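PDB 3FMC: putative succinylglutamate desuccinylase / aspartoacylase from Shewanella amazonensis, which probably acts as a zinc-dependent hydrolase of the succinylglutamate desuccinylase/aspartoacylase family, possibly acting on ester bonds. Local coordinates for residues C[7-12]-C[22-27]; C[121-126]-C[230-235]; C[167-172]-C[239-244]; C[292-297]-C[355-360]. One frame throughout, in Å; residues are numbered along the deposited sequence.

Contact 1 (C[7-12]-C[22-27]); sequences HEVRVG and LPVYRF
One face of the His7 imidazole is covered by Val24, whose CB stands 3.6 Å above the ring plane, nearer the ring's rim than its centre, in a CH-pi contact; at the ring's edge, in its plane, lies water 1. The two residues face each other in the antiparallel hairpin made by strands 4-13 and 19-27, where they form a hydrogen-bonded pair. Chi1 of 76° sets His7 CG between the backbone N and the carbonyl carbon. The two side chains lie alongside each other, and Val24 CG1 reaches His7 CE1 at 3.5 Å. The water joins ND1 of His7 to Val24 O, giving the exposed ring a polar link to the backbone it lies beside.

Four backbone bonds fix the register, one pair between His7 and Val24 and another between Val9 and Leu22. The shortest runs from Val24 N to His7 O at 2.8 Å. Between these pairs Glu8 faces Pro23; proline lacks an N-H, and a non-hydrogen-bonded pair asks none of it across to Glu8. The carboxylate of Glu8 turns to Lys6, its salt-bridge partner.

On the His7 side of the sheet, Val9, Val11 and Leu22 pack against helix 150-163, while Leu22 and Val24 also touch Val72 on the adjoining strand 69-72. Val9 CG2 meets Val24 CG2 at 3.7 Å. Farther along, a classic beta bulge sets Val11 and Gly12 both opposite Leu20. Val11 and Leu22 cross at about a right angle, with Val11 CG1 3.6 Å from Leu22 CG and Val11 CG2 near Leu22 CD2.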
# COMPACT_ATOMS: atom_id res chain seq x y z
N HIS C 7 12.59 -24.49 -19.03
CA HIS C 7 11.68 -25.25 -18.20
C HIS C 7 11.11 -24.28 -17.16
O HIS C 7 11.64 -23.22 -16.93
CB HIS C 7 12.25 -26.54 -17.63
CG HIS C 7 13.18 -26.36 -16.48
ND1 HIS C 7 14.52 -26.08 -16.64
CD2 HIS C 7 12.98 -26.53 -15.15
CE1 HIS C 7 15.09 -26.04 -15.45
NE2 HIS C 7 14.19 -26.31 -14.53
N GLU C 8 9.97 -24.65 -16.59
CA GLU C 8 9.34 -23.81 -15.59
C GLU C 8 9.44 -24.48 -14.25
O GLU C 8 9.32 -25.71 -14.14
CB GLU C 8 7.89 -23.55 -15.95
CG GLU C 8 7.79 -22.99 -17.32
CD GLU C 8 6.67 -22.01 -17.48
OE1 GLU C 8 5.74 -21.98 -16.64
OE2 GLU C 8 6.76 -21.23 -18.45
N VAL C 9 9.67 -23.66 -13.23
CA VAL C 9 9.81 -24.13 -11.89
C VAL C 9 8.76 -23.39 -11.05
O VAL C 9 8.70 -22.16 -11.08
CB VAL C 9 11.23 -23.86 -11.39
CG1 VAL C 9 11.37 -24.04 -9.88
CG2 VAL C 9 12.21 -24.76 -12.18
N ARG C 10 7.95 -24.17 -10.34
CA ARG C 10 6.90 -23.64 -9.47
C ARG C 10 7.47 -23.16 -8.14
O ARG C 10 8.22 -23.89 -7.47
CB ARG C 10 5.91 -24.74 -9.18
CG ARG C 10 4.68 -24.24 -8.54
CD ARG C 10 3.67 -23.76 -9.56
NE ARG C 10 2.67 -24.80 -9.78
CZ ARG C 10 1.67 -25.05 -8.92
NH1 ARG C 10 1.55 -24.35 -7.77
NH2 ARG C 10 0.79 -26.01 -9.18
N VAL C 11 7.07 -21.95 -7.73
CA VAL C 11 7.56 -21.36 -6.48
C VAL C 11 6.43 -20.94 -5.54
O VAL C 11 6.70 -20.48 -4.43
CB VAL C 11 8.49 -20.14 -6.75
CG1 VAL C 11 9.80 -20.56 -7.51
CG2 VAL C 11 7.75 -19.04 -7.56
N GLY C 12 5.18 -21.06 -5.98
CA GLY C 12 4.05 -20.67 -5.12
C GLY C 12 2.71 -20.79 -5.80
O GLY C 12 2.58 -21.40 -6.86
N LEU C 22 8.58 -19.68 -12.50
CA LEU C 22 9.76 -18.99 -13.01
C LEU C 22 10.17 -19.69 -14.31
O LEU C 22 10.13 -20.91 -14.38
CB LEU C 22 10.95 -19.15 -12.03
CG LEU C 22 10.80 -18.91 -10.54
CD1 LEU C 22 12.11 -18.93 -9.81
CD2 LEU C 22 10.08 -17.58 -10.32
N PRO C 23 10.65 -18.92 -15.30
CA PRO C 23 11.24 -19.49 -16.51
C PRO C 23 12.73 -19.71 -16.23
O PRO C 23 13.40 -18.80 -15.74
CB PRO C 23 11.04 -18.39 -17.56
CG PRO C 23 11.04 -17.13 -16.80
CD PRO C 23 10.66 -17.44 -15.34
N VAL C 24 13.22 -20.93 -16.46
CA VAL C 24 14.64 -21.30 -16.27
C VAL C 24 15.21 -21.64 -17.63
O VAL C 24 14.74 -22.61 -18.25
CB VAL C 24 14.77 -22.46 -15.29
CG1 VAL C 24 16.29 -22.81 -15.01
CG2 VAL C 24 14.02 -22.12 -14.01
N TYR C 25 16.18 -20.83 -18.11
CA TYR C 25 16.81 -21.03 -19.40
C TYR C 25 18.17 -21.68 -19.17
O TYR C 25 18.88 -21.32 -18.24
CB TYR C 25 16.98 -19.71 -20.12
CG TYR C 25 15.65 -19.07 -20.50
CD1 TYR C 25 14.95 -19.50 -21.60
CD2 TYR C 25 15.12 -18.02 -19.75
CE1 TYR C 25 13.77 -18.94 -21.94
CE2 TYR C 25 13.92 -17.44 -20.10
CZ TYR C 25 13.23 -17.92 -21.18
OH TYR C 25 12.03 -17.37 -21.55
N ARG C 26 18.47 -22.71 -19.93
CA ARG C 26 19.74 -23.38 -19.78
C ARG C 26 20.47 -23.58 -21.07
O ARG C 26 19.87 -24.01 -22.08
CB ARG C 26 19.58 -24.73 -19.14
CG ARG C 26 20.94 -25.25 -18.63
CD ARG C 26 20.91 -26.73 -18.43
NE ARG C 26 21.90 -27.15 -17.44
CZ ARG C 26 22.24 -28.41 -17.20
NH1 ARG C 26 21.72 -29.42 -17.90
NH2 ARG C 26 23.13 -28.68 -16.24
N PHE C 27 21.75 -23.20 -21.05
CA PHE C 27 22.70 -23.48 -22.12
C PHE C 27 23.60 -24.62 -21.60
O PHE C 27 24.23 -24.49 -20.56
CB PHE C 27 23.57 -22.29 -22.41
CG PHE C 27 22.84 -21.12 -22.95
CD1 PHE C 27 22.16 -20.26 -22.13
CD2 PHE C 27 22.86 -20.86 -24.31
CE1 PHE C 27 21.50 -19.13 -22.68
CE2 PHE C 27 22.23 -19.75 -24.84
CZ PHE C 27 21.56 -18.89 -24.03
O HOH W 1 16.00 -25.25 -18.87

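Contact 2 (C[121-126]-C[230-235]); sequences LDDDTL and RELGVR
Asp123 and Arg230 carry the ionic part of this contact. Arg230 is extended all the way from CG to NE, with CG anti to the backbone N (chi1 177°), and its side chain slides past that of Asp123 in the opposite direction. The carboxylate and guanidinium are nearly coplanar, 20° apart, and Arg230 NH2 gives a short, straight bond of 2.6 Å to Asp123 OD1; NE adds a weak one to the same oxygen. In the conformer given for Arg235, one of two, Asp123 OD2 forms a long salt bridge of 3.4 Å with Arg235 NH2, the two planes 82° apart. In that conformer one aspartate serves two arginines, which would probably help to keep it ionised.

Hydrogen bonds to the backbone extend the grip. Arg230 NH2 also donates to Leu121 O at 2.9 Å; arginine suits the place because one NH2 can reach both a backbone carbonyl and a carboxylate. Water 2 lies between Asp123 OD2 and Glu231 O.

Packing adds a leucine methyl against the charged group: Leu126 CD1 sits over one face of the Arg230 guanidinium, 3.7 Å from NH1.

Asp122 OD2 accepts from Thr125 N at 2.8 Å, which makes Asp122 the N-cap of helix 123-142. The arrangement is a salt-bridge network built on the first turn of that helix, and it joins the helix start to the loop between helix 210-227 and strand 237-243.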
# COMPACT_ATOMS: atom_id res chain seq x y z
N LEU C 121 37.46 -38.80 2.40
CA LEU C 121 37.17 -38.71 0.97
C LEU C 121 38.14 -37.81 0.26
O LEU C 121 38.67 -36.89 0.85
CB LEU C 121 35.75 -38.16 0.75
CG LEU C 121 34.61 -39.01 1.32
CD1 LEU C 121 33.27 -38.31 1.08
CD2 LEU C 121 34.65 -40.36 0.64
N ASP C 122 38.35 -38.06 -1.03
CA ASP C 122 39.21 -37.20 -1.83
C ASP C 122 38.45 -35.89 -2.07
O ASP C 122 37.24 -35.83 -1.83
CB ASP C 122 39.65 -37.86 -3.15
CG ASP C 122 38.49 -38.23 -4.08
OD1 ASP C 122 38.40 -39.42 -4.45
OD2 ASP C 122 37.68 -37.37 -4.45
N ASP C 123 39.16 -34.85 -2.51
CA ASP C 123 38.55 -33.53 -2.71
C ASP C 123 37.26 -33.55 -3.53
O ASP C 123 36.25 -33.06 -3.05
CB ASP C 123 39.54 -32.53 -3.32
CG ASP C 123 40.64 -32.10 -2.34
OD1 ASP C 123 40.70 -32.60 -1.19
OD2 ASP C 123 41.45 -31.25 -2.74
N ASP C 124 37.30 -34.11 -4.73
CA ASP C 124 36.13 -34.14 -5.59
C ASP C 124 34.94 -34.91 -5.00
O ASP C 124 33.79 -34.51 -5.17
CB ASP C 124 36.45 -34.71 -6.98
CG ASP C 124 37.24 -33.75 -7.87
OD1 ASP C 124 37.41 -32.55 -7.52
OD2 ASP C 124 37.68 -34.20 -8.95
N THR C 125 35.20 -36.00 -4.33
CA THR C 125 34.12 -36.77 -3.74
C THR C 125 33.55 -36.04 -2.53
O THR C 125 32.35 -36.10 -2.28
CB THR C 125 34.61 -38.19 -3.38
OG1 THR C 125 35.08 -38.81 -4.57
CG2 THR C 125 33.51 -39.01 -2.81
N LEU C 126 34.41 -35.38 -1.76
CA LEU C 126 33.99 -34.62 -0.58
C LEU C 126 33.07 -33.45 -1.04
O LEU C 126 32.00 -33.23 -0.47
CB LEU C 126 35.20 -34.11 0.20
CG LEU C 126 35.00 -33.44 1.56
CD1 LEU C 126 36.29 -33.51 2.40
CD2 LEU C 126 34.54 -31.99 1.39
N ARG C 230 44.29 -28.94 5.62
CA ARG C 230 43.86 -29.41 4.30
C ARG C 230 43.27 -28.25 3.50
O ARG C 230 42.41 -27.50 3.96
CB ARG C 230 42.83 -30.53 4.40
CG ARG C 230 42.33 -30.96 3.04
CD ARG C 230 41.48 -32.17 3.18
NE ARG C 230 40.95 -32.67 1.92
CZ ARG C 230 40.15 -33.74 1.84
NH1 ARG C 230 39.83 -34.41 2.93
NH2 ARG C 230 39.71 -34.14 0.66
N GLU C 231 43.80 -28.08 2.31
CA GLU C 231 43.41 -27.01 1.48
C GLU C 231 42.38 -27.52 0.49
O GLU C 231 42.69 -28.31 -0.39
CB GLU C 231 44.64 -26.39 0.79
CG GLU C 231 44.32 -25.45 -0.35
CD GLU C 231 43.61 -24.17 0.04
OE1 GLU C 231 43.47 -23.86 1.24
OE2 GLU C 231 43.21 -23.42 -0.89
N LEU C 232 41.15 -27.08 0.67
CA LEU C 232 40.06 -27.39 -0.25
C LEU C 232 39.81 -26.22 -1.18
O LEU C 232 39.58 -26.40 -2.36
CB LEU C 232 38.77 -27.67 0.51
CG LEU C 232 38.68 -28.92 1.36
CD1 LEU C 232 37.37 -28.90 2.12
CD2 LEU C 232 38.81 -30.14 0.48
N GLY C 233 39.86 -25.01 -0.62
CA GLY C 233 39.51 -23.81 -1.34
C GLY C 233 38.00 -23.60 -1.15
O GLY C 233 37.31 -24.51 -0.75
N VAL C 234 37.50 -22.39 -1.44
CA VAL C 234 36.06 -22.07 -1.40
C VAL C 234 35.60 -22.48 -2.78
O VAL C 234 35.94 -21.82 -3.75
CB VAL C 234 35.82 -20.61 -1.07
CG1 VAL C 234 34.28 -20.35 -0.82
CG2 VAL C 234 36.64 -20.24 0.18
N ARG C 235 34.83 -23.56 -2.87
CA ARG C 235 34.49 -24.15 -4.16
C ARG C 235 33.27 -23.57 -4.86
O ARG C 235 32.76 -24.16 -5.81
CB ARG C 235 34.37 -25.67 -4.02
CG ARG C 235 35.65 -26.34 -3.53
CD ARG C 235 36.67 -26.57 -4.63
NE ARG C 235 37.83 -27.29 -4.09
CZ ARG C 235 38.64 -28.09 -4.79
NH1 ARG C 235 38.43 -28.34 -6.07
NH2 ARG C 235 39.66 -28.68 -4.17
O HOH W 2 43.04 -30.93 -0.19
O HOH W 3 42.30 -28.09 -3.32

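Contact 3 (C[167-172]-C[239-244]); sequences IVLDLH and LTLELG
His172 runs alongside Glu242 across two parallel strands, and its atoms meet different partners in turn. CB lies 3.5 Å from Glu242 OE2. CG, set anti to the carbonyl carbon (chi1 -72°), is within van der Waals range of that oxygen and of Thr240 CG2. CD2 approaches the Thr240 methyl CG2 at 3.5 Å, while ND1 has a weak bond to Glu46. At the far side NE2 donates to Asp170 OD2 at 2.7 Å; the oxygen lies in the ring plane but is met from above the carboxylate plane. This His-carboxylate bond would hold the ring's rotation, consistent with a metal site that His43, Glu46 and His172 may form. An alanine at His172 would probably leave Asp170 OD2 without its imidazole donor and open a gap beside Thr240 CG2.

Asp170 OD2 and Thr240 OG1 are also bridged by water 4, and Thr240 OG1 is bonded to Asp211. On the opposite face leucines suit the buried surface: Leu169 CD2 meets Leu239 CD1 at 3.7 Å. Five backbone bonds link the strands, which lie between strands 36-40 and 176-184, with the leucine face packed against helices 251-267 and 48-60.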
# COMPACT_ATOMS: atom_id res chain seq x y z
N ILE C 167 29.34 -21.22 -9.85
CA ILE C 167 29.29 -19.75 -9.85
C ILE C 167 27.84 -19.29 -9.80
O ILE C 167 27.02 -19.74 -10.60
CB ILE C 167 29.95 -19.20 -11.14
CG1 ILE C 167 31.42 -19.68 -11.23
CG2 ILE C 167 29.86 -17.65 -11.20
CD1 ILE C 167 32.00 -19.47 -12.62
N VAL C 168 27.56 -18.38 -8.88
CA VAL C 168 26.23 -17.82 -8.70
C VAL C 168 26.29 -16.32 -8.86
O VAL C 168 27.08 -15.67 -8.16
CB VAL C 168 25.67 -18.17 -7.30
CG1 VAL C 168 24.38 -17.43 -7.02
CG2 VAL C 168 25.50 -19.73 -7.15
N LEU C 169 25.50 -15.79 -9.78
CA LEU C 169 25.43 -14.34 -10.00
C LEU C 169 23.98 -13.88 -9.77
O LEU C 169 23.08 -14.29 -10.49
CB LEU C 169 25.86 -13.94 -11.42
CG LEU C 169 27.22 -14.43 -11.91
CD1 LEU C 169 27.41 -13.98 -13.39
CD2 LEU C 169 28.32 -13.96 -10.96
N ASP C 170 23.78 -13.05 -8.75
CA ASP C 170 22.43 -12.52 -8.38
C ASP C 170 22.38 -11.09 -8.90
O ASP C 170 23.15 -10.24 -8.46
CB ASP C 170 22.25 -12.60 -6.87
CG ASP C 170 20.78 -12.45 -6.42
OD1 ASP C 170 19.90 -12.42 -7.29
OD2 ASP C 170 20.54 -12.35 -5.19
N LEU C 171 21.50 -10.84 -9.84
CA LEU C 171 21.38 -9.53 -10.45
C LEU C 171 20.30 -8.69 -9.78
O LEU C 171 19.08 -9.02 -9.82
CB LEU C 171 21.11 -9.64 -11.94
CG LEU C 171 22.03 -10.57 -12.74
CD1 LEU C 171 21.63 -10.49 -14.20
CD2 LEU C 171 23.50 -10.22 -12.55
N HIS C 172 20.76 -7.56 -9.24
CA HIS C 172 19.94 -6.58 -8.55
C HIS C 172 20.14 -5.18 -9.15
O HIS C 172 20.91 -4.98 -10.09
CB HIS C 172 20.32 -6.58 -7.06
CG HIS C 172 19.87 -7.80 -6.29
ND1 HIS C 172 18.81 -7.78 -5.39
CD2 HIS C 172 20.35 -9.07 -6.28
CE1 HIS C 172 18.66 -8.99 -4.87
NE2 HIS C 172 19.57 -9.79 -5.39
N LEU C 239 28.39 -13.79 -6.28
CA LEU C 239 28.53 -12.34 -6.40
C LEU C 239 27.16 -11.72 -6.64
O LEU C 239 26.31 -12.33 -7.31
CB LEU C 239 29.42 -12.06 -7.61
CG LEU C 239 30.80 -12.75 -7.47
CD1 LEU C 239 31.19 -13.34 -8.76
CD2 LEU C 239 31.80 -11.77 -6.93
N THR C 240 26.96 -10.48 -6.16
CA THR C 240 25.70 -9.78 -6.36
C THR C 240 26.01 -8.50 -7.10
O THR C 240 26.77 -7.68 -6.62
CB THR C 240 25.00 -9.52 -5.00
OG1 THR C 240 24.83 -10.77 -4.31
CG2 THR C 240 23.67 -8.82 -5.17
N LEU C 241 25.43 -8.36 -8.27
CA LEU C 241 25.63 -7.22 -9.11
C LEU C 241 24.44 -6.28 -8.97
O LEU C 241 23.32 -6.70 -9.17
CB LEU C 241 25.81 -7.67 -10.57
CG LEU C 241 27.11 -8.46 -10.98
CD1 LEU C 241 27.34 -9.77 -10.33
CD2 LEU C 241 27.13 -8.53 -12.56
N GLU C 242 24.70 -5.02 -8.58
CA GLU C 242 23.68 -3.98 -8.36
C GLU C 242 23.85 -3.05 -9.54
O GLU C 242 24.67 -2.12 -9.53
CB GLU C 242 23.93 -3.25 -7.03
CG GLU C 242 24.03 -4.12 -5.77
CD GLU C 242 22.66 -4.51 -5.18
OE1 GLU C 242 21.71 -3.73 -5.31
OE2 GLU C 242 22.58 -5.59 -4.57
N LEU C 243 23.07 -3.31 -10.58
CA LEU C 243 23.21 -2.66 -11.89
C LEU C 243 22.41 -1.39 -12.15
O LEU C 243 21.57 -1.33 -13.03
CB LEU C 243 22.95 -3.73 -12.96
CG LEU C 243 23.97 -4.91 -12.87
CD1 LEU C 243 23.70 -5.98 -13.88
CD2 LEU C 243 25.46 -4.41 -13.02
N GLY C 244 22.74 -0.34 -11.42
CA GLY C 244 22.09 0.94 -11.65
C GLY C 244 20.80 1.08 -10.88
O GLY C 244 20.64 0.50 -9.81
O HOH W 4 22.50 -11.79 -3.36
O HOH W 5 19.08 -4.84 -3.79

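Contact 4 (C[292-297]-C[355-360]); sequences KFHAPK and GTELYK
Chi1 of -176° puts Phe293 CG anti to its backbone N, while Leu358 CG lies anti to its own carbonyl carbon (chi1 -82°), and the two side chains run alongside each other. They meet at a classic beta bulge in the antiparallel pairing of strands 290-294 and 357-363. Leu358 and Tyr359 both face Phe293, whose O accepts from Leu358 N at 2.8 Å and from Tyr359 N at 3.2 Å. Leu358 CD1 comes to the edge of the Phe293 ring, 3.9 Å from CE2, and also touches Ala295 CA; leucine suits this place because its chain is long enough to bring CD1 to both neighbours. An alanine at Leu358 would probably open a gap between the Phe293 ring edge and Ala295.

Beyond the bulge Ala295 N bonds to Thr356 O, and Gly355 N to Ala295 O. Gly355 has a positive phi of 92°, where a side chain would be jammed against the preceding carbonyl. His294 ND1 is bonded to Trp146 O of a neighbouring subunit, so this edge takes part in the assembly. At the ring's other nitrogen, water 6 lies in the ring plane, 2.8 Å from His294 NE2, and donates to Glu357 OE1 at 2.7 Å.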
# COMPACT_ATOMS: atom_id res chain seq x y z
N LYS C 292 25.13 4.34 6.03
CA LYS C 292 23.79 4.80 5.73
C LYS C 292 23.64 6.20 6.33
O LYS C 292 23.85 6.42 7.54
CB LYS C 292 22.76 3.85 6.35
CG LYS C 292 22.82 2.43 5.83
CD LYS C 292 21.96 1.50 6.65
CE LYS C 292 22.15 0.07 6.32
NZ LYS C 292 21.18 -0.84 7.07
N PHE C 293 23.32 7.14 5.48
CA PHE C 293 23.07 8.51 5.86
C PHE C 293 21.54 8.76 5.90
O PHE C 293 20.86 8.76 4.86
CB PHE C 293 23.78 9.49 4.94
CG PHE C 293 23.62 10.92 5.37
CD1 PHE C 293 24.45 11.45 6.34
CD2 PHE C 293 22.59 11.71 4.88
CE1 PHE C 293 24.28 12.78 6.78
CE2 PHE C 293 22.42 13.03 5.32
CZ PHE C 293 23.26 13.55 6.26
N HIS C 294 21.01 8.99 7.12
CA HIS C 294 19.56 9.22 7.34
C HIS C 294 19.21 10.72 7.48
O HIS C 294 20.01 11.51 8.00
CB HIS C 294 19.09 8.45 8.60
CG HIS C 294 19.41 6.98 8.55
ND1 HIS C 294 20.59 6.45 9.02
CD2 HIS C 294 18.71 5.93 8.06
CE1 HIS C 294 20.60 5.15 8.85
NE2 HIS C 294 19.48 4.80 8.26
N ALA C 295 18.01 11.11 7.06
CA ALA C 295 17.60 12.49 7.14
C ALA C 295 17.60 12.95 8.62
O ALA C 295 16.95 12.32 9.46
CB ALA C 295 16.20 12.67 6.52
N PRO C 296 18.35 14.00 8.96
CA PRO C 296 18.35 14.53 10.32
C PRO C 296 17.11 15.33 10.68
O PRO C 296 16.85 15.57 11.85
CB PRO C 296 19.58 15.45 10.33
CG PRO C 296 19.75 15.89 8.89
CD PRO C 296 19.30 14.74 8.08
N LYS C 297 16.37 15.75 9.65
CA LYS C 297 15.23 16.57 9.74
C LYS C 297 14.37 16.14 8.54
O LYS C 297 14.91 15.73 7.53
CB LYS C 297 15.78 18.00 9.55
CG LYS C 297 14.86 19.14 9.79
CD LYS C 297 15.58 20.48 9.44
CE LYS C 297 14.66 21.72 9.43
NZ LYS C 297 14.27 22.12 10.81
N GLY C 355 14.74 10.58 9.63
CA GLY C 355 15.17 9.20 9.67
C GLY C 355 15.09 8.44 8.36
O GLY C 355 15.64 7.37 8.27
N THR C 356 14.45 8.99 7.32
CA THR C 356 14.39 8.31 6.05
C THR C 356 15.82 8.15 5.54
O THR C 356 16.63 9.07 5.69
CB THR C 356 13.51 9.01 5.01
OG1 THR C 356 12.22 9.23 5.57
CG2 THR C 356 13.40 8.11 3.75
N GLU C 357 16.16 6.98 4.99
CA GLU C 357 17.53 6.76 4.53
C GLU C 357 17.74 7.55 3.24
O GLU C 357 17.16 7.25 2.20
CB GLU C 357 17.80 5.30 4.32
CG GLU C 357 19.26 4.96 3.92
CD GLU C 357 19.38 3.54 3.41
OE1 GLU C 357 19.33 2.56 4.20
OE2 GLU C 357 19.54 3.40 2.20
N LEU C 358 18.58 8.56 3.32
CA LEU C 358 18.86 9.44 2.18
C LEU C 358 19.89 8.86 1.21
O LEU C 358 19.65 8.87 0.01
CB LEU C 358 19.29 10.85 2.62
CG LEU C 358 18.22 11.84 3.01
CD1 LEU C 358 18.89 13.06 3.68
CD2 LEU C 358 17.36 12.26 1.79
N TYR C 359 21.01 8.39 1.71
CA TYR C 359 22.05 7.81 0.88
C TYR C 359 22.74 6.65 1.55
O TYR C 359 22.67 6.53 2.76
CB TYR C 359 23.19 8.85 0.64
CG TYR C 359 23.00 9.93 -0.43
CD1 TYR C 359 22.26 11.07 -0.19
CD2 TYR C 359 23.66 9.84 -1.66
CE1 TYR C 359 22.11 12.07 -1.12
CE2 TYR C 359 23.56 10.84 -2.59
CZ TYR C 359 22.79 11.96 -2.33
OH TYR C 359 22.64 12.95 -3.26
N LYS C 360 23.33 5.77 0.74
CA LYS C 360 24.35 4.82 1.20
C LYS C 360 25.68 5.29 0.54
O LYS C 360 25.73 5.61 -0.66
CB LYS C 360 24.02 3.39 0.91
CG LYS C 360 22.86 2.87 1.76
CD LYS C 360 22.71 1.38 1.51
CE LYS C 360 21.57 0.83 2.18
NZ LYS C 360 21.69 -0.64 2.01
O HOH W 6 18.49 2.65 6.78

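In the fold
From the N terminus, contact 1 closes first, a hairpin with nine residues between its two segments. Contacts 2 and 3 follow and cross: 121-126 comes before 167-172, and 230-235 before 239-244, so their segments alternate. Both belong to the family's catalytic domain. Contact 2 closes 103 residues and ties the start of helix 123-142 to the loop before strand 237-243; contact 3 closes 66 and pairs that strand with 167-174 near the chain's centre. Contact 4 comes last, closing 57 residues that hold strands but no helix and pairing 290-294 with 357-363. Its centre is about 38 Å from that of contact 1, on the opposite side of the chain's centre.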